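Local coordinates for protein magnesium transporter, putative (Shewanella oneidensis MR-1, PDB 3KXR) that probably moves magnesium or other cations across the membrane, this chain being its soluble part with a partial N domain and paired CBS domains, at residues A[14-19]-A[46-51]; A[101-106]-A[124-129]; A[8-13]-A[34-39]. One frame throughout, in Å; residues are numbered along the deposited sequence.

Interaction 1 (A[14-19]-A[46-51]); sequences SPEDLI and ELYDQY
Tyr-48 and Ile-19 carry most of this contact, with Glu-16 adding its aliphatic stem. Helix 15-19 and helix 46-50 run roughly the same way, at 29° with a closest axis approach of 9.7 Å, a spacing that medium-sized side chains can fill. Ile-19 points toward the other helix. Its CG1 lies anti to the carbonyl carbon (chi1 -70°) and meets Tyr-48 CB at 3.7 Å, while CD1 reaches on to the backbone of the next residue, 3.6 Å from Asp-49 N. A branched aliphatic suits this place because one arm can bridge two successive residues of the partner helix.

Further out, the Tyr-48 ring turns beside Glu-16. The CG of Glu-16 comes within 3.5 Å of Tyr-48 CE1, at an oblique approach to the ring, and the bend at chi2 (88°) carries the carboxylate away from it, the two planes standing nearly perpendicular. The CG methylene rests against CE1 and CZ of the ring while OE2 is held in a salt bridge to Arg-44, one turn earlier on the tyrosine's own helix. Glutamate thus serves twice, greasy at its stem and charged at its end.

The start of helix 15-20 is fixed by a capping box: Asp-17 N donates to Ser-14 OG at 3.1 Å, and Ser-14 N returns a bond to Asp-17 OD2 at 2.8 Å, met from above the carboxylate plane. No hydrogen bond links the two segments. The arrangement is surface helix-to-helix packing within the all-helical region assigned to the MgtE intracellular N domain.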
loop_
_atom_site.group_PDB
_atom_site.type_symbol
_atom_site.label_atom_id
_atom_site.label_comp_id
_atom_site.label_asym_id
_atom_site.label_seq_id
_atom_site.Cartn_x
_atom_site.Cartn_y
_atom_site.Cartn_z
ATOM N N SER A 14 -5.407 -9.669 13.521
ATOM C CA SER A 14 -5.989 -8.350 13.475
ATOM C C SER A 14 -5.035 -7.319 14.078
ATOM O O SER A 14 -4.156 -7.642 14.896
ATOM C CB SER A 14 -7.321 -8.328 14.220
ATOM O OG SER A 14 -7.141 -8.472 15.617
ATOM N N PRO A 15 -5.228 -6.053 13.708
ATOM C CA PRO A 15 -4.435 -5.034 14.366
ATOM C C PRO A 15 -4.615 -5.042 15.890
ATOM O O PRO A 15 -3.676 -4.688 16.614
ATOM C CB PRO A 15 -4.922 -3.725 13.737
ATOM C CG PRO A 15 -6.061 -4.042 12.887
ATOM C CD PRO A 15 -6.251 -5.503 12.800
ATOM N N GLU A 16 -5.785 -5.468 16.367
ATOM C CA GLU A 16 -6.050 -5.579 17.820
ATOM C C GLU A 16 -5.197 -6.663 18.466
ATOM O O GLU A 16 -4.737 -6.519 19.594
ATOM C CB GLU A 16 -7.531 -5.905 18.115
ATOM C CG GLU A 16 -8.573 -4.828 17.690
ATOM C CD GLU A 16 -9.089 -4.960 16.231
ATOM O OE1 GLU A 16 -8.527 -5.723 15.422
ATOM O OE2 GLU A 16 -10.070 -4.268 15.891
ATOM N N ASP A 17 -5.021 -7.767 17.749
ATOM C CA ASP A 17 -4.151 -8.820 18.206
ATOM C C ASP A 17 -2.759 -8.242 18.400
ATOM O O ASP A 17 -2.116 -8.488 19.403
ATOM C CB ASP A 17 -4.095 -9.939 17.169
ATOM C CG ASP A 17 -5.470 -10.602 16.910
ATOM O OD1 ASP A 17 -6.397 -10.506 17.770
ATOM O OD2 ASP A 17 -5.600 -11.245 15.833
ATOM N N LEU A 18 -2.301 -7.459 17.435
ATOM C CA LEU A 18 -0.958 -6.909 17.505
ATOM C C LEU A 18 -0.798 -6.060 18.749
ATOM O O LEU A 18 0.174 -6.218 19.468
ATOM C CB LEU A 18 -0.611 -6.107 16.250
ATOM C CG LEU A 18 -0.471 -6.895 14.938
ATOM C CD1 LEU A 18 -0.244 -5.943 13.753
ATOM C CD2 LEU A 18 0.672 -7.942 15.010
ATOM N N ILE A 19 -1.789 -5.219 19.027
ATOM C CA ILE A 19 -1.777 -4.323 20.186
ATOM C C ILE A 19 -1.751 -5.106 21.485
ATOM O O ILE A 19 -0.928 -4.850 22.393
ATOM C CB ILE A 19 -2.995 -3.365 20.192
ATOM C CG1 ILE A 19 -2.866 -2.329 19.071
ATOM C CG2 ILE A 19 -3.128 -2.651 21.542
ATOM C CD1 ILE A 19 -1.858 -1.218 19.361
ATOM N N GLU A 46 -3.247 2.458 14.950
ATOM C CA GLU A 46 -2.765 3.724 15.500
ATOM C C GLU A 46 -3.690 4.251 16.582
ATOM O O GLU A 46 -3.209 4.797 17.574
ATOM C CB GLU A 46 -2.574 4.802 14.401
ATOM C CG GLU A 46 -1.458 4.471 13.348
ATOM C CD GLU A 46 -0.065 4.154 13.988
ATOM O OE1 GLU A 46 0.345 4.873 14.933
ATOM O OE2 GLU A 46 0.627 3.184 13.565
ATOM N N LEU A 47 -5.002 4.061 16.410
ATOM C CA LEU A 47 -5.966 4.508 17.420
ATOM C C LEU A 47 -5.887 3.676 18.700
ATOM O O LEU A 47 -5.898 4.230 19.809
ATOM C CB LEU A 47 -7.380 4.470 16.888
ATOM C CG LEU A 47 -7.711 5.539 15.839
ATOM C CD1 LEU A 47 -8.979 5.140 15.123
ATOM C CD2 LEU A 47 -7.828 6.947 16.419
ATOM N N TYR A 48 -5.830 2.359 18.544
ATOM C CA TYR A 48 -5.661 1.468 19.682
ATOM C C TYR A 48 -4.322 1.736 20.381
ATOM O O TYR A 48 -4.202 1.649 21.586
ATOM C CB TYR A 48 -5.708 0.018 19.244
ATOM C CG TYR A 48 -7.081 -0.590 19.229
ATOM C CD1 TYR A 48 -7.386 -1.701 20.008
ATOM C CD2 TYR A 48 -8.073 -0.067 18.448
ATOM C CE1 TYR A 48 -8.664 -2.258 20.003
ATOM C CE2 TYR A 48 -9.355 -0.627 18.435
ATOM C CZ TYR A 48 -9.635 -1.709 19.211
ATOM O OH TYR A 48 -10.884 -2.246 19.172
ATOM N N ASP A 49 -3.326 2.105 19.607
ATOM C CA ASP A 49 -2.034 2.376 20.166
ATOM C C ASP A 49 -2.016 3.681 20.921
ATOM O O ASP A 49 -1.241 3.848 21.865
ATOM C CB ASP A 49 -0.994 2.395 19.049
ATOM C CG ASP A 49 0.427 2.404 19.563
ATOM O OD1 ASP A 49 0.739 1.767 20.597
ATOM O OD2 ASP A 49 1.255 3.040 18.893
ATOM N N GLN A 50 -2.862 4.621 20.527
ATOM C CA GLN A 50 -2.864 5.906 21.199
ATOM C C GLN A 50 -3.876 5.959 22.321
ATOM O O GLN A 50 -3.632 6.619 23.306
ATOM C CB GLN A 50 -3.130 7.030 20.225
ATOM C CG GLN A 50 -3.027 8.405 20.880
ATOM C CD GLN A 50 -3.238 9.548 19.892
ATOM O OE1 GLN A 50 -3.504 9.324 18.700
ATOM N NE2 GLN A 50 -3.130 10.781 20.382
ATOM N N TYR A 51 -5.006 5.276 22.175
ATOM C CA TYR A 51 -6.104 5.391 23.136
ATOM C C TYR A 51 -6.363 4.066 23.823
ATOM O O TYR A 51 -6.411 3.013 23.184
ATOM C CB TYR A 51 -7.398 5.891 22.452
ATOM C CG TYR A 51 -7.259 7.272 21.844
ATOM C CD1 TYR A 51 -7.176 7.453 20.458
ATOM C CD2 TYR A 51 -7.166 8.396 22.656
ATOM C CE1 TYR A 51 -7.018 8.737 19.904
ATOM C CE2 TYR A 51 -7.022 9.688 22.111
ATOM C CZ TYR A 51 -6.940 9.847 20.744
ATOM O OH TYR A 51 -6.774 11.107 20.240
#

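Interaction 2 (A[101-106]-A[124-129]); sequences LGTVRR and EDSRAL
Thr-103 and Ser-126 face each other with their CA atoms 5.8 Å apart, where the loop 124-129 passes the outermost strand 100-105 without a backbone hydrogen bond between the two segments. Both side chains point toward the opposing segment, and their CB atoms meet at 3.5 Å. Small residues allow this closeness. Ser-126 OG sits between its own backbone N and carbonyl carbon, the crowded position (chi1 54°), and is bonded to Ser-123 O; Thr-103 OG1 pairs with Tyr-100 OH. A water sits 2.7 Å from Thr-103 OG1 and donates to Arg-127 O at 2.9 Å, bridging strand and loop, while the Thr-103 backbone bonds to that of Ser-123, one residue before the loop segment.

Just before Thr-103 the strand is irregular: Leu-101 and Gly-102 both face Ile-93 in a classic beta bulge, and Gly-102 adopts a very extended backbone well suited to a residue with no side chain. The strand belongs to the first CBS domain and the loop to the second, so the contact joins the two members of the CBS pair.

At the far end, Arg-105 runs extended from CG to NE and brings NH2 to Asp-125 OD2 at 3.2 Å. This salt bridge contains only a weak hydrogen bond, its N-H...O angle 134°; the carboxylate lies at the guanidinium edge, yet the two planes are 62° apart. Both partners have other mates: Arg-105 NH1 pairs with Glu-147, and OD2 also takes Arg-146 NH2. The two arginine NH2 groups lie close, and their sharing of one carboxylate oxygen probably eases the crowding of positive charge.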
loop_
_atom_site.group_PDB
_atom_site.type_symbol
_atom_site.label_atom_id
_atom_site.label_comp_id
_atom_site.label_asym_id
_atom_site.label_seq_id
_atom_site.Cartn_x
_atom_site.Cartn_y
_atom_site.Cartn_z
ATOM N N LEU A 101 -14.560 23.361 14.164
ATOM C CA LEU A 101 -15.339 24.576 14.413
ATOM C C LEU A 101 -16.837 24.314 14.725
ATOM O O LEU A 101 -17.444 25.056 15.453
ATOM C CB LEU A 101 -15.269 25.460 13.162
ATOM C CG LEU A 101 -13.901 25.901 12.637
ATOM C CD1 LEU A 101 -14.092 26.802 11.460
ATOM C CD2 LEU A 101 -13.097 26.631 13.754
ATOM N N GLY A 102 -17.446 23.306 14.105
ATOM C CA GLY A 102 -18.886 23.066 14.250
ATOM C C GLY A 102 -19.444 22.067 13.249
ATOM O O GLY A 102 -18.719 21.485 12.463
ATOM N N THR A 103 -20.753 21.906 13.281
ATOM C CA THR A 103 -21.469 20.917 12.514
ATOM C C THR A 103 -22.564 21.608 11.735
ATOM O O THR A 103 -23.258 22.463 12.274
ATOM C CB THR A 103 -22.131 19.915 13.502
ATOM O OG1 THR A 103 -21.103 19.256 14.244
ATOM C CG2 THR A 103 -23.029 18.871 12.808
ATOM N N VAL A 104 -22.735 21.250 10.466
ATOM C CA VAL A 104 -23.940 21.675 9.738
ATOM C C VAL A 104 -24.801 20.455 9.473
ATOM O O VAL A 104 -24.272 19.416 9.157
ATOM C CB VAL A 104 -23.608 22.440 8.419
ATOM C CG1 VAL A 104 -22.571 23.553 8.672
ATOM C CG2 VAL A 104 -23.106 21.504 7.347
ATOM N N ARG A 105 -26.113 20.579 9.588
ATOM C CA ARG A 105 -27.015 19.443 9.349
ATOM C C ARG A 105 -27.570 19.369 7.960
ATOM O O ARG A 105 -27.970 20.363 7.388
ATOM C CB ARG A 105 -28.237 19.527 10.226
ATOM C CG ARG A 105 -27.964 19.622 11.671
ATOM C CD ARG A 105 -29.307 19.589 12.361
ATOM N NE ARG A 105 -29.129 19.885 13.763
ATOM C CZ ARG A 105 -28.680 19.022 14.681
ATOM N NH1 ARG A 105 -28.372 17.761 14.341
ATOM N NH2 ARG A 105 -28.553 19.426 15.962
ATOM N N ARG A 106 -27.704 18.160 7.452
ATOM C CA ARG A 106 -28.280 17.993 6.143
ATOM C C ARG A 106 -29.582 18.770 5.974
ATOM O O ARG A 106 -29.759 19.495 4.999
ATOM C CB ARG A 106 -28.556 16.525 5.848
ATOM C CG ARG A 106 -29.346 16.400 4.594
ATOM C CD ARG A 106 -29.158 15.145 3.859
ATOM N NE ARG A 106 -29.317 14.030 4.743
ATOM C CZ ARG A 106 -28.630 12.906 4.617
ATOM N NH1 ARG A 106 -27.760 12.723 3.611
ATOM N NH2 ARG A 106 -28.831 11.951 5.495
ATOM N N GLU A 124 -26.248 25.521 16.327
ATOM C CA GLU A 124 -26.108 25.973 17.739
ATOM C C GLU A 124 -26.055 24.760 18.710
ATOM O O GLU A 124 -25.342 24.786 19.713
ATOM C CB GLU A 124 -27.228 26.985 18.116
ATOM C CG GLU A 124 -27.065 28.429 17.523
ATOM N N ASP A 125 -26.755 23.683 18.357
ATOM C CA ASP A 125 -26.800 22.440 19.159
ATOM C C ASP A 125 -25.518 21.613 19.206
ATOM O O ASP A 125 -25.411 20.690 20.021
ATOM C CB ASP A 125 -27.837 21.479 18.568
ATOM C CG ASP A 125 -29.242 22.067 18.505
ATOM O OD1 ASP A 125 -29.464 23.224 18.963
ATOM O OD2 ASP A 125 -30.132 21.346 17.994
ATOM N N SER A 126 -24.576 21.887 18.307
ATOM C CA SER A 126 -23.525 20.907 17.982
ATOM C C SER A 126 -22.449 20.694 19.049
ATOM O O SER A 126 -21.740 21.620 19.454
ATOM C CB SER A 126 -22.863 21.226 16.627
ATOM O OG SER A 126 -22.355 22.566 16.509
ATOM N N ARG A 127 -22.339 19.440 19.475
ATOM C CA ARG A 127 -21.344 19.022 20.432
ATOM C C ARG A 127 -20.351 18.076 19.737
ATOM O O ARG A 127 -20.671 17.458 18.706
ATOM C CB ARG A 127 -22.013 18.341 21.654
ATOM C CG ARG A 127 -23.206 17.362 21.391
ATOM C CD ARG A 127 -23.478 16.438 22.641
ATOM N N ALA A 128 -19.147 18.001 20.310
ATOM C CA ALA A 128 -18.117 17.049 19.924
ATOM C C ALA A 128 -17.688 16.256 21.153
ATOM O O ALA A 128 -17.623 16.797 22.225
ATOM C CB ALA A 128 -16.924 17.784 19.342
ATOM N N LEU A 129 -17.375 14.980 21.010
ATOM C CA LEU A 129 -16.774 14.238 22.106
ATOM C C LEU A 129 -15.271 14.451 22.118
ATOM O O LEU A 129 -14.629 14.486 21.065
ATOM C CB LEU A 129 -17.051 12.756 21.934
ATOM C CG LEU A 129 -18.538 12.443 21.925
ATOM C CD1 LEU A 129 -18.784 11.043 21.458
ATOM C CD2 LEU A 129 -19.142 12.742 23.316
HETATM O O HOH W 1 -22.068 17.703 16.208
#

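Interaction 3 (A[8-13]-A[34-39]); sequences LLFAQL and LAQMGE
Phe-10 and Gln-36 are brought together by unlike torsions: the phenylalanine has CG anti to its carbonyl carbon (chi1 -54°), whereas the glutamine is bent at chi2 and has a chi1 of -126°, away from the staggered positions. The bend swings the amide of Gln-36 over to the ring. Its OE1 comes 3.3 Å from Phe-10 CD2 and its NE2 3.4 Å from that same carbon; the amide approaches the ring obliquely, their planes 52° apart. Closer to the backbones, the two CB atoms are 4.1 Å apart. Leu-8 completes the touching group, its CD2 lying 3.6 Å from Gln-36 NE2 as the two side chains cross at about a right angle.

No hydrogen bond crosses between the segments. A glutamine can occupy this place because its stem is long enough to lay the amide against ring carbon CD2, while OE1 makes a weak hydrogen bond to Gln-43 NE2 of the second subunit. Within 8-13 the turn is fastened by Gln-12, whose NE2 donates to Leu-8 O at 3.0 Å from above the carbonyl plane and whose OE1 accepts from Glu-84 N of the second subunit. With an alanine here in place of Phe-10, the Gln-36 amide would probably lose the surface it lies against and turn more freely, and a gap would be likely to open beside Phe-29.

The buried Phe-10 ring meets that of Phe-29 at an incline and also touches Arg-32 and Ala-33. The short 3-10 turn 10-12, which leads into helix 15-20, is thereby laid against helix 27-36, close to where the chain passes on to helix 39-50.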
loop_
_atom_site.group_PDB
_atom_site.type_symbol
_atom_site.label_atom_id
_atom_site.label_comp_id
_atom_site.label_asym_id
_atom_site.label_seq_id
_atom_site.Cartn_x
_atom_site.Cartn_y
_atom_site.Cartn_z
ATOM N N LEU A 8 -2.717 -17.088 4.314
ATOM C CA LEU A 8 -1.604 -16.181 4.735
ATOM C C LEU A 8 -1.645 -15.854 6.222
ATOM O O LEU A 8 -2.702 -15.881 6.843
ATOM C CB LEU A 8 -1.575 -14.848 3.929
ATOM C CG LEU A 8 -0.619 -14.669 2.717
ATOM C CD1 LEU A 8 -1.342 -14.834 1.373
ATOM C CD2 LEU A 8 0.112 -13.311 2.735
ATOM N N LEU A 9 -0.479 -15.498 6.762
ATOM C CA LEU A 9 -0.282 -15.270 8.206
ATOM C C LEU A 9 -0.769 -13.915 8.702
ATOM O O LEU A 9 -1.537 -13.812 9.668
ATOM C CB LEU A 9 1.212 -15.379 8.567
ATOM C CG LEU A 9 1.616 -15.103 10.031
ATOM C CD1 LEU A 9 0.900 -16.062 10.944
ATOM C CD2 LEU A 9 3.128 -15.170 10.278
ATOM N N PHE A 10 -0.270 -12.869 8.067
ATOM C CA PHE A 10 -0.592 -11.529 8.508
ATOM C C PHE A 10 -2.067 -11.247 8.190
ATOM O O PHE A 10 -2.707 -10.480 8.896
ATOM C CB PHE A 10 0.400 -10.509 7.923
ATOM C CG PHE A 10 1.878 -10.849 8.219
ATOM C CD1 PHE A 10 2.455 -10.558 9.473
ATOM C CD2 PHE A 10 2.690 -11.489 7.249
ATOM C CE1 PHE A 10 3.828 -10.876 9.757
ATOM C CE2 PHE A 10 4.066 -11.825 7.522
ATOM C CZ PHE A 10 4.627 -11.515 8.774
ATOM N N ALA A 11 -2.633 -11.932 7.190
ATOM C CA ALA A 11 -4.112 -11.933 6.965
ATOM C C ALA A 11 -4.929 -12.606 8.115
ATOM O O ALA A 11 -6.154 -12.481 8.171
ATOM C CB ALA A 11 -4.467 -12.592 5.595
ATOM N N GLN A 12 -4.242 -13.311 9.015
ATOM C CA GLN A 12 -4.873 -14.054 10.093
ATOM C C GLN A 12 -4.796 -13.314 11.429
ATOM O O GLN A 12 -5.369 -13.776 12.413
ATOM C CB GLN A 12 -4.192 -15.420 10.249
ATOM C CG GLN A 12 -4.822 -16.552 9.519
ATOM C CD GLN A 12 -4.029 -17.812 9.727
ATOM O OE1 GLN A 12 -4.387 -18.683 10.534
ATOM N NE2 GLN A 12 -2.915 -17.908 9.021
ATOM N N LEU A 13 -4.075 -12.198 11.477
ATOM C CA LEU A 13 -3.916 -11.419 12.714
ATOM C C LEU A 13 -4.545 -10.045 12.598
ATOM O O LEU A 13 -4.231 -9.314 11.695
ATOM C CB LEU A 13 -2.436 -11.216 13.023
ATOM C CG LEU A 13 -1.699 -12.328 13.765
ATOM C CD1 LEU A 13 -0.332 -11.820 14.096
ATOM C CD2 LEU A 13 -2.399 -12.777 15.058
ATOM N N LEU A 34 1.889 -4.699 9.764
ATOM C CA LEU A 34 1.269 -3.439 9.434
ATOM C C LEU A 34 1.391 -3.133 7.938
ATOM O O LEU A 34 0.425 -2.689 7.319
ATOM C CB LEU A 34 1.871 -2.302 10.264
ATOM C CG LEU A 34 1.481 -2.255 11.742
ATOM C CD1 LEU A 34 2.251 -1.104 12.395
ATOM C CD2 LEU A 34 -0.043 -2.125 11.947
ATOM N N ALA A 35 2.572 -3.371 7.377
ATOM C CA ALA A 35 2.818 -3.172 5.952
ATOM C C ALA A 35 1.945 -4.065 5.085
ATOM O O ALA A 35 1.605 -3.710 3.966
ATOM C CB ALA A 35 4.257 -3.405 5.639
ATOM N N GLN A 36 1.541 -5.216 5.601
ATOM C CA GLN A 36 0.788 -6.150 4.775
ATOM C C GLN A 36 -0.704 -5.931 4.895
ATOM O O GLN A 36 -1.468 -6.450 4.115
ATOM C CB GLN A 36 1.155 -7.591 5.128
ATOM C CG GLN A 36 1.597 -8.455 3.950
ATOM C CD GLN A 36 2.628 -9.522 4.366
ATOM O OE1 GLN A 36 3.605 -9.212 5.071
ATOM N NE2 GLN A 36 2.413 -10.778 3.930
HETATM N N MSE A 37 -1.117 -5.149 5.867
HETATM C CA MSE A 37 -2.534 -4.931 6.114
HETATM C C MSE A 37 -3.078 -3.782 5.294
HETATM O O MSE A 37 -2.330 -3.050 4.662
HETATM C CB MSE A 37 -2.725 -4.587 7.575
HETATM C CG MSE A 37 -3.007 -5.738 8.458
HETATM SE SE MSE A 37 -2.700 -5.220 10.376
HETATM C CE MSE A 37 -2.616 -3.245 10.266
ATOM N N GLY A 38 -4.390 -3.594 5.340
ATOM C CA GLY A 38 -5.031 -2.449 4.663
ATOM C C GLY A 38 -4.771 -1.170 5.427
ATOM O O GLY A 38 -4.488 -1.204 6.613
ATOM N N GLU A 39 -4.846 -0.041 4.740
ATOM C CA GLU A 39 -4.689 1.243 5.385
ATOM C C GLU A 39 -5.722 1.424 6.509
ATOM O O GLU A 39 -5.390 1.998 7.542
ATOM C CB GLU A 39 -4.785 2.373 4.359
ATOM C CG GLU A 39 -4.663 3.777 4.949
ATOM C CD GLU A 39 -3.327 4.031 5.652
ATOM O OE1 GLU A 39 -2.329 3.356 5.324
ATOM O OE2 GLU A 39 -3.280 4.915 6.529
#

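Interactions 1 and 3 belong to one helical unit. Their segments alternate along the chain, their centres are about 13 Å apart, and they touch through Leu-18, whose CD2 is 4.1 Å from Leu-13 CD1 and whose CD1 is 4.2 Å from the selenium (SE) of selenomethionine Met-37. Interaction 2 stands apart in the CBS pair: its centre is about 29 Å from that of interaction 1, with nearest atoms about 9 Å apart, and about 36 Å from that of interaction 3. Interaction 3 also borders the second subunit, whereas no other chain touches the segments of interaction 2. Interactions 1 and 3 pack the helical region, and interaction 2 joins the two CBS domains.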